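Local coordinates for protein deoxyribodipyrimidine photo-lyase (Oryza sativa Japonica Group, PDB 3UMV) that repairs ultraviolet-damaged DNA by using light to split cyclobutane pyrimidine dimers back into separate pyrimidines, with FAD as its bound cofactor, at residues A[112-115]-A[120-123]; A[124-129]-A[152-157]; A[303-306]-A[312-315]; A[176-181]-A[327-332]; A[88-93]-A[231-236]. All coordinates share one frame; numbering follows the deposited sequence.

Overall arrangement
Contacts 1 and 2 belong to the alpha/beta domain, share helix 120-127 and touch each other: contact 1 packs a strand phenylalanine against the helix, and contact 2 joins two helices by an apolar pair beside the sheet, with polar chains farther out. Contacts 3 and 4 both use helix 310-333, their centres about 25 Å apart, yet differ in kind: an arginine-aspartate pair at a partly exposed helix connection in contact 3, a buried asparagine holding irregular backbone in contact 4. Contact 5 is the most buried, with an arginine enclosed among carbonyls and a valine. Chemistry thus follows place in the fold. Along the chain contacts 4 and 5 interlock, their segments alternating, although they lie on opposite sides of the chain's centre.

Contact 1. Residues A[112-115]-A[120-123]; sequences FLFT and EIPA. With URE (urea), chain N.
The ring of F114 and the side chain of E120 cross obliquely, ring and carboxylate planes 52° apart, and E120 touches the ring with its aliphatic part. Its CB stands over one face of F114 in a CH-pi contact, 4.0 Å from the ring centroid and off-centre. Beyond CG the glutamate runs extended back along the phenylalanine, bringing OE1, which takes a weak hydrogen bond from G116 N just beyond the strand, within 3.0 Å of F114 CB. OE2 accepts a hydrogen bond from a water at 2.9 Å, and that water accepts one from T115 N, tying the strand's end to the helix's first turn. I121 adds a lighter apolar touch, CD1 to F114 CD1 at 4.1 Å. A bound urea lies near the F114 ring and donates from N1 to L113 O over 3.2 Å. Were F114 cut back to an alanine, a gap would probably open beneath E120 CB and I121 CD1, and one of the two rings beside the urea would be lost. Strand 111-114 is an outermost strand of the sheet, paired with strand 70-75; F114 faces helix 120-127, whereas L113 points away from it and packs on helix 222-231.

Contact 2. Residues A[124-129]-A[152-157]; sequences LVQRLG and GDLRRE. Unlike the reference sequence in segment 124-129: Q126 (reference Arg).
Neighbouring helices on one face of the Rossmann-like alpha/beta domain meet through V125 and L154. Helix 120-127 is the crossover of a beta-alpha-beta unit joining the parallel strands 111-114 and 132-135, and helix 141-157 then leads on to strand 162-166. The nearest CA atoms, of Q126 and L154, are 8.4 Å apart, and the contact is made by side chains alone. On the buried side V125 CG1 meets L154 CD2 at 4.1 Å, the two side chains crossing at about a right angle. Both residues also rest on L133 of strand 132-135, which places this apolar pair between helices and sheet. Farther out the character changes. Q126, where the reference sequence has arginine, reaches across with an extended chain, and its NE2 lies 3.5 Å from E157 CB. It therefore meets the aliphatic root of the glutamate, whose chain bends at chi2 (-59°) and carries the carboxylate away, although amide and carboxylate planes remain nearly parallel. Helix 120-127 closes with a Schellman motif: G129, the C-prime residue, adopts positive phi, and A130 N turns back to V125 O. On the partner helix R156 NH1 makes a salt bridge to D153 OD1 at 3.2 Å; the oxygen offers its anti lone pair and lies close to the guanidinium plane.

Contact 3. Residues A[303-306]-A[312-315]; sequences KKCR and SVDA
R306 and V313 bring two consecutive helices together where helix 295-305 gives way, through a short connection, to helix 310-333; their CA atoms are 5.4 Å apart. This corner, in the helical FAD-binding part, shows how a single long side chain can serve two kinds of partner. The arginine first sends CG away from its own backbone N, then bends sharply at chi2 (-93°) and runs straight to the guanidinium. The bend lays its aliphatic root on V313, with CG 3.5 Å from V313 CG1, and aims the charged end at the next residue of the helix. V313 places CG1 anti to its backbone N, toward the arginine, while CG2 lies against the R306 backbone and C305, 4.0 Å from C305 O and 4.4 Å from C305 SG. D314 swings its carboxylate round to meet the guanidinium side-on. R306 NE donates to D314 OD2 at 3.0 Å and R306 NH2 to D314 OD1 at 2.8 Å, both bonds almost straight. Each oxygen is approached on its syn side and lies near the guanidinium plane, yet the donors stand out of the carboxylate plane because the two groups are twisted 28° apart. A weak, long ion pair links D314 OD1 to K311 as well. Paired bonds of this kind fix the rotation of both charged groups, and the aspartate would probably keep its negative charge, balanced by the arginine while the valine packs on the first carbons of the arginine chain.

Contact 4. Residues A[176-181]-A[327-332]; sequences TASAKM and ADNFCY
The irregular backbone from S178 to M181 passes close over segment 327-332 of helix 310-333, bringing the CA atoms of M181 and F330 within 5.3 Å of each other, and N329 grips it from the helix. The asparagine places CG anti to its backbone N (chi1 169°), which lifts the amide off the helix and into the passing chain. Its ND2 donates to K180 O at 2.9 Å in a nearly straight bond. The acceptor lies in the plane of the N329 amide, but the donor sits 37° above the carbonyl plane of K180, away from the lone-pair directions. At the other end of the same amide, OD1 accepts from the backbone N of E182, and it comes within 3.4 Å of M181 CA. One buried side chain thus satisfies both of its polar atoms on backbone groups that flank M181. The contact joins a connecting segment, which follows the last strand of the alpha/beta sheet and the short helix 174-177, to the long helix 310-333 of the helical FAD-binding part. S178 shapes that segment through an ST turn, its OG accepting from K180 N at 3.2 Å; the same hydroxyl is also hydrogen-bonded to E182 and K191. S178 CB lies 3.8 Å from N329 ND2, while S178 O bonds the hydroxyl of Y333, one residue beyond segment 327-332.

Contact 5. Residues A[88-93]-A[231-236]; sequences RQLGFL and SEAENV
V236 presses its CG1 methyl flat against the guanidinium of R88, 3.4 Å above the plane and over its centre, with the nearest atom, CZ, 3.5 Å away. The arginine's CG is anti to its backbone N and the chain bends at chi3 (-69°), which lays the guanidinium over the valine methyl, while V236 O comes to 3.4 Å from R88 CB. The head itself is held by three hydrogen bonds: NE to the carbonyl of P237, NH1 to that of Y424 and NH2 to that of V386. A leucine in place of R88 would probably leave those three carbonyls without their donor and the methyl of V236 without the flat surface it covers. The segments involved are the first turns of helix 87-106, in the alpha/beta domain, and the loop that follows helix 222-231; Y424 ends helix 410-424, of the helical part, and R88 lies about 8 Å, side chain to side chain, from the FAD-binding K390. Within the loop N235 is the centre of an inverse gamma turn, V236 N bonding E234 O at 2.9 Å. Two residues on in the helix, L90 meets A233, CD1 to CB at 3.5 Å, tighter than usual for two carbons. Between these tight points the loop is open to solvent: N235 and E234 are exposed, and the E234 carboxylate turns to salt bridges with K423 and R86.

Contact 1. Residues A[112-115]-A[120-123]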
# COMPACT_ATOMS: atom_id res chain seq x y z
N PHE A 112 14.27 -15.72 -7.47
CA PHE A 112 13.47 -16.32 -8.54
C PHE A 112 12.33 -15.39 -8.96
O PHE A 112 11.48 -15.02 -8.14
CB PHE A 112 12.86 -17.65 -8.07
CG PHE A 112 13.88 -18.73 -7.85
CD1 PHE A 112 14.17 -19.64 -8.85
CD2 PHE A 112 14.54 -18.84 -6.64
CE1 PHE A 112 15.10 -20.65 -8.65
CE2 PHE A 112 15.48 -19.85 -6.43
CZ PHE A 112 15.76 -20.76 -7.43
N LEU A 113 12.30 -15.01 -10.23
CA LEU A 113 11.22 -14.20 -10.78
C LEU A 113 10.30 -15.04 -11.65
O LEU A 113 10.74 -15.64 -12.63
CB LEU A 113 11.78 -13.04 -11.60
CG LEU A 113 10.67 -12.14 -12.15
CD1 LEU A 113 9.88 -11.54 -11.01
CD2 LEU A 113 11.25 -11.05 -13.04
N PHE A 114 9.02 -15.07 -11.29
CA PHE A 114 8.02 -15.84 -12.03
C PHE A 114 6.96 -14.91 -12.63
O PHE A 114 6.27 -14.19 -11.90
CB PHE A 114 7.35 -16.86 -11.10
CG PHE A 114 8.29 -17.92 -10.59
CD1 PHE A 114 8.54 -18.06 -9.24
CD2 PHE A 114 8.92 -18.79 -11.47
CE1 PHE A 114 9.40 -19.05 -8.76
CE2 PHE A 114 9.78 -19.78 -11.01
CZ PHE A 114 10.03 -19.90 -9.65
N THR A 115 6.82 -14.91 -13.95
CA THR A 115 5.85 -14.03 -14.58
C THR A 115 4.55 -14.73 -15.01
O THR A 115 3.66 -14.11 -15.60
CB THR A 115 6.47 -13.23 -15.75
OG1 THR A 115 7.14 -14.12 -16.65
CG2 THR A 115 7.48 -12.24 -15.20
N GLU A 120 3.37 -20.88 -9.88
CA GLU A 120 4.79 -21.20 -10.04
C GLU A 120 5.50 -21.35 -8.69
O GLU A 120 6.54 -21.99 -8.60
CB GLU A 120 5.47 -20.14 -10.92
CG GLU A 120 5.02 -20.20 -12.38
CD GLU A 120 5.52 -19.03 -13.21
OE1 GLU A 120 5.12 -17.88 -12.91
OE2 GLU A 120 6.29 -19.26 -14.17
N ILE A 121 4.91 -20.76 -7.65
CA ILE A 121 5.50 -20.78 -6.31
C ILE A 121 5.51 -22.20 -5.73
O ILE A 121 6.56 -22.72 -5.35
CB ILE A 121 4.77 -19.79 -5.37
CG1 ILE A 121 4.97 -18.35 -5.86
CG2 ILE A 121 5.23 -19.95 -3.91
CD1 ILE A 121 6.41 -17.86 -5.79
N PRO A 122 4.34 -22.85 -5.68
CA PRO A 122 4.37 -24.23 -5.19
C PRO A 122 5.19 -25.15 -6.10
O PRO A 122 5.83 -26.10 -5.62
CB PRO A 122 2.89 -24.64 -5.19
CG PRO A 122 2.19 -23.64 -6.03
CD PRO A 122 2.96 -22.36 -5.86
N ALA A 123 5.16 -24.89 -7.40
CA ALA A 123 5.97 -25.67 -8.32
C ALA A 123 7.44 -25.61 -7.93
O ALA A 123 8.11 -26.64 -7.88
CB ALA A 123 5.77 -25.18 -9.75
C URE N . 12.86 -19.21 -12.66
O URE N . 13.78 -18.53 -12.24
N1 URE N . 11.79 -18.62 -13.13
N2 URE N . 12.93 -20.51 -12.64
O HOH W 1 8.16 -17.30 -15.19

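Contact 2. Residues A[124-129]-A[152-157]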
# COMPACT_ATOMS: atom_id res chain seq x y z
N LEU A 124 7.93 -24.40 -7.65
CA LEU A 124 9.33 -24.23 -7.25
C LEU A 124 9.62 -24.94 -5.93
O LEU A 124 10.61 -25.65 -5.80
CB LEU A 124 9.70 -22.75 -7.15
CG LEU A 124 11.09 -22.51 -6.57
CD1 LEU A 124 12.15 -22.82 -7.61
CD2 LEU A 124 11.24 -21.07 -6.09
N VAL A 125 8.74 -24.74 -4.95
CA VAL A 125 8.91 -25.33 -3.64
C VAL A 125 9.11 -26.84 -3.74
O VAL A 125 9.93 -27.43 -3.02
CB VAL A 125 7.72 -24.98 -2.70
CG1 VAL A 125 7.68 -25.91 -1.50
CG2 VAL A 125 7.79 -23.52 -2.26
N GLN A 126 8.38 -27.47 -4.66
CA GLN A 126 8.48 -28.92 -4.84
C GLN A 126 9.74 -29.37 -5.59
O GLN A 126 10.33 -30.39 -5.23
CB GLN A 126 7.22 -29.48 -5.51
CG GLN A 126 6.02 -29.45 -4.59
CD GLN A 126 4.74 -29.87 -5.28
OE1 GLN A 126 3.91 -29.03 -5.64
NE2 GLN A 126 4.55 -31.18 -5.44
N ARG A 127 10.16 -28.61 -6.60
CA ARG A 127 11.39 -28.93 -7.33
C ARG A 127 12.60 -28.87 -6.39
O ARG A 127 13.50 -29.71 -6.47
CB ARG A 127 11.62 -27.96 -8.49
CG ARG A 127 10.70 -28.14 -9.68
CD ARG A 127 11.27 -27.46 -10.93
NE ARG A 127 11.49 -26.02 -10.75
CZ ARG A 127 10.54 -25.11 -10.91
NH1 ARG A 127 10.82 -23.82 -10.74
NH2 ARG A 127 9.31 -25.48 -11.24
N LEU A 128 12.60 -27.89 -5.49
CA LEU A 128 13.72 -27.65 -4.59
C LEU A 128 13.70 -28.59 -3.40
O LEU A 128 14.67 -28.67 -2.65
CB LEU A 128 13.67 -26.22 -4.06
CG LEU A 128 13.85 -25.04 -5.00
CD1 LEU A 128 13.70 -23.72 -4.22
CD2 LEU A 128 15.19 -25.12 -5.71
N GLY A 129 12.58 -29.27 -3.21
CA GLY A 129 12.37 -30.04 -1.99
C GLY A 129 12.45 -29.14 -0.77
O GLY A 129 13.12 -29.48 0.21
N GLY A 152 -3.29 -24.70 -0.34
CA GLY A 152 -4.03 -25.89 -0.74
C GLY A 152 -3.27 -26.78 -1.70
O GLY A 152 -3.33 -28.00 -1.59
N ASP A 153 -2.57 -26.18 -2.66
CA ASP A 153 -1.75 -26.94 -3.59
C ASP A 153 -0.69 -27.72 -2.82
O ASP A 153 -0.50 -28.92 -3.03
CB ASP A 153 -1.08 -26.04 -4.62
CG ASP A 153 -2.08 -25.36 -5.55
OD1 ASP A 153 -3.25 -25.82 -5.62
OD2 ASP A 153 -1.70 -24.38 -6.22
N LEU A 154 0.01 -27.03 -1.92
CA LEU A 154 1.03 -27.69 -1.11
C LEU A 154 0.44 -28.72 -0.15
O LEU A 154 1.05 -29.76 0.09
CB LEU A 154 1.84 -26.66 -0.32
CG LEU A 154 2.75 -25.82 -1.20
CD1 LEU A 154 3.54 -24.83 -0.34
CD2 LEU A 154 3.68 -26.72 -2.01
N ARG A 155 -0.71 -28.42 0.43
CA ARG A 155 -1.32 -29.36 1.36
C ARG A 155 -1.56 -30.71 0.68
O ARG A 155 -1.35 -31.78 1.28
CB ARG A 155 -2.64 -28.82 1.90
CG ARG A 155 -3.31 -29.72 2.93
CD ARG A 155 -2.39 -29.97 4.12
NE ARG A 155 -3.07 -30.69 5.20
CZ ARG A 155 -3.70 -30.10 6.21
NH1 ARG A 155 -3.73 -28.78 6.30
NH2 ARG A 155 -4.28 -30.84 7.14
N ARG A 156 -1.99 -30.65 -0.57
CA ARG A 156 -2.37 -31.85 -1.31
C ARG A 156 -1.18 -32.60 -1.91
O ARG A 156 -1.19 -33.83 -1.97
CB ARG A 156 -3.40 -31.47 -2.38
CG ARG A 156 -3.25 -32.19 -3.71
CD ARG A 156 -4.31 -31.73 -4.70
NE ARG A 156 -4.33 -30.28 -4.87
CZ ARG A 156 -5.11 -29.45 -4.18
NH1 ARG A 156 -5.06 -28.14 -4.40
NH2 ARG A 156 -5.93 -29.93 -3.26
N GLU A 157 -0.17 -31.86 -2.35
CA GLU A 157 0.96 -32.45 -3.07
C GLU A 157 2.25 -32.55 -2.26
O GLU A 157 3.14 -33.33 -2.60
CB GLU A 157 1.22 -31.69 -4.37
CG GLU A 157 0.04 -31.68 -5.33
CD GLU A 157 -0.39 -33.09 -5.73
OE1 GLU A 157 0.43 -34.03 -5.61
OE2 GLU A 157 -1.56 -33.25 -6.15

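Contact 3. Residues A[303-306]-A[312-315]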
# COMPACT_ATOMS: atom_id res chain seq x y z
N LYS A 303 11.22 8.47 15.41
CA LYS A 303 11.46 8.51 16.85
C LYS A 303 12.81 9.16 17.14
O LYS A 303 12.94 9.91 18.10
CB LYS A 303 11.39 7.11 17.45
CG LYS A 303 9.98 6.56 17.56
CD LYS A 303 9.74 5.88 18.90
CE LYS A 303 9.54 6.90 20.00
NZ LYS A 303 9.13 6.25 21.27
N LYS A 304 13.80 8.88 16.31
CA LYS A 304 15.14 9.43 16.51
C LYS A 304 15.20 10.93 16.31
O LYS A 304 16.17 11.57 16.73
CB LYS A 304 16.16 8.73 15.62
CG LYS A 304 16.53 7.35 16.13
CD LYS A 304 16.79 6.38 15.01
CE LYS A 304 18.14 6.61 14.37
NZ LYS A 304 18.39 5.54 13.36
N CYS A 305 14.19 11.51 15.68
CA CYS A 305 14.21 12.97 15.55
C CYS A 305 13.01 13.68 16.20
O CYS A 305 12.82 14.88 16.03
CB CYS A 305 14.42 13.40 14.09
SG CYS A 305 13.17 12.88 12.97
N ARG A 306 12.25 12.94 17.01
CA ARG A 306 11.10 13.51 17.69
C ARG A 306 11.45 14.73 18.57
O ARG A 306 10.67 15.68 18.65
CB ARG A 306 10.39 12.44 18.52
CG ARG A 306 8.96 12.77 18.91
CD ARG A 306 8.89 13.43 20.25
NE ARG A 306 7.51 13.74 20.63
CZ ARG A 306 7.16 14.34 21.76
NH1 ARG A 306 8.09 14.70 22.64
NH2 ARG A 306 5.88 14.59 22.02
N SER A 312 5.21 17.86 15.14
CA SER A 312 5.15 17.38 13.76
C SER A 312 5.44 15.89 13.69
O SER A 312 4.78 15.15 12.96
CB SER A 312 6.14 18.15 12.88
OG SER A 312 5.76 19.51 12.77
N VAL A 313 6.43 15.45 14.44
CA VAL A 313 6.75 14.03 14.45
C VAL A 313 5.58 13.21 15.01
O VAL A 313 5.24 12.18 14.44
CB VAL A 313 8.04 13.72 15.22
CG1 VAL A 313 8.14 12.23 15.52
CG2 VAL A 313 9.24 14.20 14.41
N ASP A 314 4.98 13.67 16.10
CA ASP A 314 3.79 13.00 16.64
C ASP A 314 2.68 12.88 15.58
O ASP A 314 2.05 11.83 15.45
CB ASP A 314 3.27 13.73 17.88
CG ASP A 314 4.16 13.51 19.10
OD1 ASP A 314 3.79 13.98 20.21
OD2 ASP A 314 5.21 12.86 18.96
N ALA A 315 2.46 13.95 14.82
CA ALA A 315 1.42 13.96 13.80
C ALA A 315 1.76 13.01 12.65
O ALA A 315 0.90 12.29 12.15
CB ALA A 315 1.21 15.38 13.29

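Contact 4. Residues A[176-181]-A[327-332]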
# COMPACT_ATOMS: atom_id res chain seq x y z
N THR A 176 -2.70 -9.20 15.89
CA THR A 176 -2.40 -8.90 17.28
C THR A 176 -2.90 -7.51 17.68
O THR A 176 -3.35 -7.30 18.81
CB THR A 176 -0.89 -8.97 17.52
OG1 THR A 176 -0.44 -10.29 17.25
CG2 THR A 176 -0.56 -8.60 18.96
N ALA A 177 -2.85 -6.55 16.75
CA ALA A 177 -3.20 -5.17 17.10
C ALA A 177 -4.60 -5.09 17.69
O ALA A 177 -4.84 -4.43 18.70
CB ALA A 177 -3.10 -4.26 15.86
N SER A 178 -5.53 -5.74 17.00
CA SER A 178 -6.89 -5.88 17.48
C SER A 178 -7.42 -7.22 17.01
O SER A 178 -6.95 -7.78 16.00
CB SER A 178 -7.78 -4.75 16.98
OG SER A 178 -9.09 -4.88 17.52
N ALA A 179 -8.36 -7.76 17.76
CA ALA A 179 -9.02 -9.00 17.40
C ALA A 179 -10.24 -8.73 16.53
O ALA A 179 -10.92 -9.66 16.09
CB ALA A 179 -9.42 -9.78 18.66
N LYS A 180 -10.54 -7.46 16.28
CA LYS A 180 -11.73 -7.11 15.50
C LYS A 180 -11.53 -5.84 14.69
O LYS A 180 -10.56 -5.12 14.89
CB LYS A 180 -12.95 -6.99 16.41
CG LYS A 180 -12.89 -5.85 17.41
CD LYS A 180 -14.23 -5.68 18.11
CE LYS A 180 -14.42 -4.27 18.62
NZ LYS A 180 -13.23 -3.80 19.39
N MET A 181 -12.43 -5.58 13.75
CA MET A 181 -12.39 -4.33 13.01
C MET A 181 -12.73 -3.20 13.97
O MET A 181 -13.72 -3.27 14.71
CB MET A 181 -13.35 -4.35 11.80
CG MET A 181 -14.81 -4.30 12.13
SD MET A 181 -15.87 -4.18 10.66
CE MET A 181 -16.21 -5.92 10.39
N ALA A 327 -6.17 0.92 8.33
CA ALA A 327 -6.69 0.47 7.05
C ALA A 327 -6.47 -1.03 6.86
O ALA A 327 -7.35 -1.70 6.31
CB ALA A 327 -6.09 1.26 5.87
N ASP A 328 -5.30 -1.55 7.26
CA ASP A 328 -5.08 -3.01 7.22
C ASP A 328 -6.09 -3.72 8.14
O ASP A 328 -6.67 -4.76 7.78
CB ASP A 328 -3.64 -3.40 7.58
CG ASP A 328 -2.78 -3.68 6.34
OD1 ASP A 328 -1.87 -4.55 6.39
OD2 ASP A 328 -3.02 -3.01 5.31
N ASN A 329 -6.28 -3.17 9.33
CA ASN A 329 -7.25 -3.71 10.28
C ASN A 329 -8.60 -3.87 9.60
O ASN A 329 -9.22 -4.94 9.66
CB ASN A 329 -7.36 -2.79 11.49
CG ASN A 329 -8.53 -3.15 12.39
OD1 ASN A 329 -9.59 -2.55 12.29
ND2 ASN A 329 -8.34 -4.15 13.24
N PHE A 330 -9.05 -2.82 8.92
CA PHE A 330 -10.37 -2.84 8.32
C PHE A 330 -10.47 -3.87 7.21
O PHE A 330 -11.38 -4.68 7.18
CB PHE A 330 -10.76 -1.46 7.82
CG PHE A 330 -12.09 -1.44 7.13
CD1 PHE A 330 -13.27 -1.48 7.87
CD2 PHE A 330 -12.16 -1.38 5.76
CE1 PHE A 330 -14.50 -1.46 7.22
CE2 PHE A 330 -13.40 -1.36 5.11
CZ PHE A 330 -14.55 -1.40 5.84
N CYS A 331 -9.53 -3.83 6.27
CA CYS A 331 -9.60 -4.76 5.15
C CYS A 331 -9.43 -6.23 5.60
O CYS A 331 -10.04 -7.13 5.04
CB CYS A 331 -8.60 -4.40 4.06
SG CYS A 331 -8.89 -2.79 3.30
N TYR A 332 -8.62 -6.46 6.64
CA TYR A 332 -8.40 -7.82 7.13
C TYR A 332 -9.67 -8.42 7.75
O TYR A 332 -9.96 -9.59 7.53
CB TYR A 332 -7.24 -7.82 8.13
CG TYR A 332 -6.95 -9.18 8.72
CD1 TYR A 332 -6.29 -10.16 7.97
CD2 TYR A 332 -7.31 -9.49 10.03
CE1 TYR A 332 -6.02 -11.40 8.50
CE2 TYR A 332 -7.03 -10.74 10.56
CZ TYR A 332 -6.39 -11.68 9.78
OH TYR A 332 -6.10 -12.93 10.29

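Contact 5. Residues A[88-93]-A[231-236]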
# COMPACT_ATOMS: atom_id res chain seq x y z
N ARG A 88 1.87 2.61 -15.42
CA ARG A 88 2.39 3.42 -14.33
C ARG A 88 2.81 2.60 -13.13
O ARG A 88 3.90 2.80 -12.59
CB ARG A 88 1.33 4.45 -13.89
CG ARG A 88 1.72 5.25 -12.64
CD ARG A 88 0.77 6.45 -12.42
NE ARG A 88 0.95 7.46 -13.45
CZ ARG A 88 0.13 8.48 -13.68
NH1 ARG A 88 -0.96 8.65 -12.95
NH2 ARG A 88 0.40 9.33 -14.65
N GLN A 89 1.94 1.71 -12.69
CA GLN A 89 2.23 0.91 -11.50
C GLN A 89 3.14 -0.27 -11.78
O GLN A 89 3.99 -0.62 -10.94
CB GLN A 89 0.94 0.43 -10.83
CG GLN A 89 0.04 1.57 -10.32
CD GLN A 89 -0.83 2.17 -11.42
OE1 GLN A 89 -0.90 1.64 -12.55
NE2 GLN A 89 -1.50 3.28 -11.11
N LEU A 90 2.96 -0.89 -12.94
CA LEU A 90 3.79 -2.02 -13.34
C LEU A 90 5.24 -1.58 -13.57
O LEU A 90 6.19 -2.29 -13.19
CB LEU A 90 3.21 -2.67 -14.60
CG LEU A 90 1.89 -3.41 -14.37
CD1 LEU A 90 1.24 -3.80 -15.69
CD2 LEU A 90 2.12 -4.63 -13.52
N GLY A 91 5.42 -0.40 -14.16
CA GLY A 91 6.76 0.07 -14.45
C GLY A 91 7.52 0.33 -13.16
O GLY A 91 8.69 -0.03 -13.04
N PHE A 92 6.85 0.95 -12.21
CA PHE A 92 7.44 1.26 -10.90
C PHE A 92 7.81 -0.03 -10.15
O PHE A 92 8.90 -0.13 -9.57
CB PHE A 92 6.46 2.09 -10.06
CG PHE A 92 7.11 2.88 -8.95
CD1 PHE A 92 7.64 4.13 -9.19
CD2 PHE A 92 7.16 2.37 -7.65
CE1 PHE A 92 8.24 4.86 -8.17
CE2 PHE A 92 7.74 3.08 -6.63
CZ PHE A 92 8.28 4.34 -6.88
N LEU A 93 6.91 -1.00 -10.13
CA LEU A 93 7.17 -2.25 -9.43
C LEU A 93 8.36 -2.95 -10.07
O LEU A 93 9.29 -3.36 -9.38
CB LEU A 93 5.94 -3.17 -9.48
CG LEU A 93 6.06 -4.55 -8.82
CD1 LEU A 93 4.69 -5.06 -8.47
CD2 LEU A 93 6.80 -5.54 -9.71
N SER A 231 3.51 -2.84 -22.09
CA SER A 231 2.75 -2.71 -23.33
C SER A 231 1.48 -3.56 -23.34
O SER A 231 0.58 -3.35 -24.15
CB SER A 231 3.62 -3.00 -24.57
OG SER A 231 3.86 -4.38 -24.73
N GLU A 232 1.41 -4.52 -22.42
CA GLU A 232 0.19 -5.32 -22.24
C GLU A 232 -0.83 -4.62 -21.35
O GLU A 232 -1.98 -5.05 -21.26
CB GLU A 232 0.53 -6.66 -21.61
CG GLU A 232 1.18 -7.65 -22.54
CD GLU A 232 1.56 -8.93 -21.83
OE1 GLU A 232 1.09 -9.11 -20.68
OE2 GLU A 232 2.32 -9.74 -22.40
N ALA A 233 -0.40 -3.56 -20.67
CA ALA A 233 -1.28 -2.83 -19.76
C ALA A 233 -1.72 -1.49 -20.34
O ALA A 233 -1.13 -0.99 -21.30
CB ALA A 233 -0.60 -2.64 -18.41
N GLU A 234 -2.75 -0.90 -19.77
CA GLU A 234 -3.23 0.37 -20.26
C GLU A 234 -2.15 1.43 -20.09
O GLU A 234 -1.39 1.43 -19.12
CB GLU A 234 -4.52 0.77 -19.55
CG GLU A 234 -5.40 1.65 -20.38
CD GLU A 234 -6.63 2.12 -19.62
OE1 GLU A 234 -7.12 1.36 -18.76
OE2 GLU A 234 -7.08 3.27 -19.88
N ASN A 235 -2.07 2.34 -21.05
CA ASN A 235 -0.98 3.30 -21.09
C ASN A 235 -1.12 4.53 -20.19
O ASN A 235 -1.09 5.66 -20.67
CB ASN A 235 -0.71 3.72 -22.54
CG ASN A 235 0.52 4.60 -22.68
OD1 ASN A 235 1.34 4.69 -21.76
ND2 ASN A 235 0.64 5.26 -23.82
N VAL A 236 -1.27 4.32 -18.87
CA VAL A 236 -1.10 5.39 -17.91
C VAL A 236 0.40 5.56 -17.68
O VAL A 236 1.06 4.63 -17.23
CB VAL A 236 -1.81 5.05 -16.58
CG1 VAL A 236 -1.65 6.19 -15.60
CG2 VAL A 236 -3.28 4.75 -16.82